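Shikimate dehydrogenase (NADP(+)) (PDB 5DZS) probably catalyses the reversible NADPH-linked reduction of 3-dehydroshikimate to shikimate, a step in the chorismate pathway that leads to the aromatic amino acids. Local coordinates at residues 103-106 against 107-111; 215-218 against 219-223. All coordinates share one frame; numbering follows the deposited sequence.

Contact 1: residues 103-106 against 107-111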
# COMPACT_ATOMS: atom_id res chain seq x y z
N PHE B 103 -4.02 7.03 -10.15
CA PHE B 103 -4.95 5.91 -9.89
C PHE B 103 -6.42 6.26 -10.15
O PHE B 103 -7.13 5.51 -10.84
CB PHE B 103 -4.79 5.37 -8.47
CG PHE B 103 -5.92 4.50 -8.05
CD1 PHE B 103 -5.90 3.14 -8.32
CD2 PHE B 103 -7.05 5.04 -7.47
CE1 PHE B 103 -6.98 2.33 -7.97
CE2 PHE B 103 -8.13 4.25 -7.13
CZ PHE B 103 -8.09 2.89 -7.38
N GLY B 104 -6.86 7.42 -9.63
CA GLY B 104 -8.24 7.86 -9.79
C GLY B 104 -8.58 8.13 -11.24
O GLY B 104 -9.71 7.84 -11.67
N LEU B 105 -7.64 8.71 -11.99
CA LEU B 105 -7.86 8.98 -13.42
C LEU B 105 -8.03 7.65 -14.16
O LEU B 105 -8.97 7.48 -14.95
CB LEU B 105 -6.70 9.77 -14.03
CG LEU B 105 -6.54 11.23 -13.60
CD1 LEU B 105 -5.11 11.71 -13.83
CD2 LEU B 105 -7.54 12.11 -14.34
N ASP B 106 -7.13 6.70 -13.89
CA ASP B 106 -7.18 5.40 -14.54
C ASP B 106 -8.55 4.77 -14.30
O ASP B 106 -9.20 4.28 -15.22
CB ASP B 106 -6.10 4.48 -14.00
CG ASP B 106 -6.16 3.10 -14.60
OD1 ASP B 106 -5.95 2.97 -15.82
OD2 ASP B 106 -6.39 2.14 -13.86
N SER B 107 -8.99 4.81 -13.06
CA SER B 107 -10.29 4.29 -12.65
C SER B 107 -11.47 4.92 -13.41
O SER B 107 -12.34 4.19 -13.95
CB SER B 107 -10.45 4.55 -11.15
OG SER B 107 -11.67 4.04 -10.68
N MET B 108 -11.47 6.25 -13.45
CA MET B 108 -12.50 7.07 -14.13
C MET B 108 -12.57 6.78 -15.64
O MET B 108 -13.65 6.69 -16.21
CB MET B 108 -12.17 8.56 -13.91
CG MET B 108 -13.03 9.56 -14.69
SD MET B 108 -12.50 11.29 -14.54
CE MET B 108 -10.91 11.23 -15.35
N PHE B 109 -11.40 6.66 -16.26
CA PHE B 109 -11.32 6.38 -17.71
C PHE B 109 -11.84 4.99 -18.04
O PHE B 109 -12.55 4.81 -19.03
CB PHE B 109 -9.90 6.56 -18.24
CG PHE B 109 -9.56 7.98 -18.59
CD1 PHE B 109 -9.18 8.88 -17.62
CD2 PHE B 109 -9.60 8.40 -19.91
CE1 PHE B 109 -8.85 10.18 -17.94
CE2 PHE B 109 -9.28 9.72 -20.24
CZ PHE B 109 -8.90 10.60 -19.25
N LYS B 110 -11.52 4.01 -17.20
CA LYS B 110 -12.02 2.65 -17.41
C LYS B 110 -13.52 2.60 -17.24
O LYS B 110 -14.22 1.98 -18.02
CB LYS B 110 -11.37 1.67 -16.43
CG LYS B 110 -9.91 1.38 -16.71
CD LYS B 110 -9.31 0.56 -15.58
CE LYS B 110 -7.87 0.20 -15.87
NZ LYS B 110 -7.19 -0.28 -14.64
N MET B 111 -14.03 3.28 -16.22
CA MET B 111 -15.46 3.28 -15.95
C MET B 111 -16.23 3.92 -17.11
O MET B 111 -17.28 3.42 -17.52
CB MET B 111 -15.73 3.99 -14.61
CG MET B 111 -17.19 4.16 -14.23
SD MET B 111 -18.02 5.48 -15.14
CE MET B 111 -17.06 6.92 -14.64

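Contact 2: residues 215-218 against 219-223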
# COMPACT_ATOMS: atom_id res chain seq x y z
N GLU B 215 -23.78 20.90 -11.81
CA GLU B 215 -23.16 20.72 -13.13
C GLU B 215 -22.37 21.94 -13.60
O GLU B 215 -22.88 23.07 -13.61
CB GLU B 215 -24.19 20.32 -14.19
CG GLU B 215 -23.55 19.92 -15.51
CD GLU B 215 -24.54 19.33 -16.48
OE1 GLU B 215 -25.71 19.77 -16.48
OE2 GLU B 215 -24.14 18.44 -17.26
N THR B 216 -21.14 21.71 -14.02
CA THR B 216 -20.26 22.77 -14.49
C THR B 216 -20.68 23.30 -15.86
O THR B 216 -21.27 22.58 -16.67
CB THR B 216 -18.81 22.28 -14.60
OG1 THR B 216 -18.74 21.26 -15.60
CG2 THR B 216 -18.31 21.75 -13.27
N GLU B 217 -20.37 24.57 -16.12
CA GLU B 217 -20.68 25.18 -17.40
C GLU B 217 -19.92 24.44 -18.51
O GLU B 217 -20.43 24.25 -19.61
CB GLU B 217 -20.31 26.66 -17.39
CG GLU B 217 -20.65 27.42 -18.67
CD GLU B 217 -22.15 27.52 -18.95
OE1 GLU B 217 -22.95 27.07 -18.11
OE2 GLU B 217 -22.53 28.06 -20.01
N PHE B 218 -18.69 24.04 -18.20
CA PHE B 218 -17.84 23.29 -19.13
C PHE B 218 -18.59 22.07 -19.67
O PHE B 218 -18.73 21.91 -20.88
CB PHE B 218 -16.55 22.91 -18.39
CG PHE B 218 -15.57 22.07 -19.17
CD1 PHE B 218 -14.90 22.58 -20.26
CD2 PHE B 218 -15.23 20.80 -18.73
CE1 PHE B 218 -13.97 21.82 -20.95
CE2 PHE B 218 -14.29 20.03 -19.40
CZ PHE B 218 -13.67 20.54 -20.52
N LEU B 219 -19.09 21.23 -18.77
CA LEU B 219 -19.84 20.03 -19.19
C LEU B 219 -21.23 20.37 -19.69
O LEU B 219 -21.78 19.67 -20.54
CB LEU B 219 -19.93 19.01 -18.05
CG LEU B 219 -18.59 18.47 -17.56
CD1 LEU B 219 -18.82 17.36 -16.54
CD2 LEU B 219 -17.75 17.99 -18.73
N ARG B 220 -21.81 21.44 -19.16
CA ARG B 220 -23.13 21.87 -19.59
C ARG B 220 -23.04 22.32 -21.05
O ARG B 220 -23.92 22.01 -21.84
CB ARG B 220 -23.67 22.93 -18.63
CG ARG B 220 -25.03 23.53 -18.98
CD ARG B 220 -25.83 23.86 -17.72
NE ARG B 220 -25.01 24.35 -16.60
CZ ARG B 220 -25.02 25.59 -16.11
NH1 ARG B 220 -24.22 25.90 -15.10
NH2 ARG B 220 -25.81 26.53 -16.63
N ILE B 221 -21.94 22.99 -21.42
CA ILE B 221 -21.73 23.40 -22.82
C ILE B 221 -21.47 22.16 -23.69
O ILE B 221 -21.93 22.10 -24.83
CB ILE B 221 -20.55 24.39 -22.97
CG1 ILE B 221 -20.89 25.74 -22.32
CG2 ILE B 221 -20.23 24.63 -24.45
CD1 ILE B 221 -19.71 26.68 -22.22
N GLY B 222 -20.73 21.20 -23.16
CA GLY B 222 -20.42 19.97 -23.90
C GLY B 222 -21.64 19.13 -24.19
O GLY B 222 -21.81 18.63 -25.31
N ASN B 223 -22.50 18.97 -23.20
CA ASN B 223 -23.73 18.20 -23.37
C ASN B 223 -24.67 18.81 -24.40
O ASN B 223 -25.38 18.08 -25.09
CB ASN B 223 -24.46 18.03 -22.04
CG ASN B 223 -23.79 17.02 -21.13
OD1 ASN B 223 -23.35 15.96 -21.59
ND2 ASN B 223 -23.72 17.32 -19.84

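Contact 1: residues 103-106 against 107-111
Asp106 and Lys110 form an i to i+4 salt bridge on helix 101-111, the helix that follows strand 94-98, the last in sequence of the N-terminal sheet. Lys110 NZ donates to Asp106 OD2 at 2.7 Å, on the syn lone pair, the side that faces the other carboxylate oxygen. Two torsions bring the groups together. Asp106 holds CG away from its backbone N (chi1 177°), and Lys110 turns CG to the side of its own N (chi1 -71°). From there the lysine chain runs extended back along the helix. Lys110 CG passes 3.3 Å from Asp106 O, so the aliphatic part lies against the backbone of the turn that it bridges.

A second row of side chains is apolar. Leu105 and Met108 run alongside each other off the same side of the helix. Phe109 sets its ring edge toward the carbonyl of Leu105; Phe109 CD1 is 3.0 Å from Leu105 O, near the ring plane. The same oxygen, Leu105 O, accepts the regular helix bond from Phe109 N at 2.9 Å. Ser107 N and Met108 N continue the i to i+4 pattern on Phe103 O and Gly104 O.

The apolar row is covered by other elements. Leu105 meets Ala132 and Ala133 of helix 128-139, Met235 of helix 233-248, and Leu209, a predicted NADP(+)-binding residue. Met108 and Phe109 rest on Ile207 of strand 205-208, and the Phe109 ring also meets that of Tyr136. On another side Phe103 makes a cation-pi contact with Lys242, and Ser107 touches Tyr234, both from helix 233-248.

Contact 2: residues 215-218 against 219-223
The guanidinium of Arg220 carries Glu217 OE1 over one face and Glu215 O at its edge. Glu217 OE1 sits 3.2 Å above the Arg220 guanidinium plane, over the centre of the group. The carboxylate and guanidinium planes stand 85° apart. This salt bridge, 3.3 Å from Glu217 OE1 to Arg220 NH2, therefore rests on charge, and no N-H points at the oxygen. At the edge, Arg220 NH1 gives Glu215 O a weak hydrogen bond of 3.5 Å. Bends at chi2 and chi3 fold the arginine back over the start of its helix. Glu217 also meets the next side chain along, with Glu217 CG 3.7 Å from Ile221 CD1. The amide of Asn223 meets the Glu215 carboxylate at a slant. Asn223 ND2 is 2.8 Å from Glu215 OE2, but the bond is weak because the N-H points well aside (115°). The amide oxygen, Asn223 OD1, is bonded to Thr229 OG1 on strand 228-230.

Thr216 is the N-cap of helix 217-224, in the beta-alpha-beta unit of strands 205-208 and 228-230. A chi1 of 64° tucks the hydroxyl back over the helix start, where Thr216 OG1 accepts from Leu219 N at 3.2 Å. This satisfies an amide of the first turn. Asp208 OD2 is hydrogen-bonded to the same hydroxyl and ties the cap to strand 205-208.

Phe218 CD2 touches Leu219 CD2 at 3.8 Å. Both side chains pack on Leu206 and Asp208, and Phe218 reaches further to Ile178 and Asn180 of strand 177-180. Ile221 lies against Lys197 and Ile200 of helix 197-200.

How the contacts relate
Both contacts are local, within one helix or across its start. Both are partly buried: the buried apolar side chains lie on one side, and the charged pairs on the more exposed side. Contact 1 lies nearer the middle of the chain, its centre about 11 Å from the chain centre, against about 18 Å for contact 2. Their nearest atoms are about 9 Å apart, and strand 205-208 is packed by both. The chemistry differs with position in the helix. Contact 1 runs through its helix to the C-terminal end, with a directed salt bridge. Contact 2 is a helix start, with a threonine cap and a charge pair that sets one oxygen above the guanidinium face.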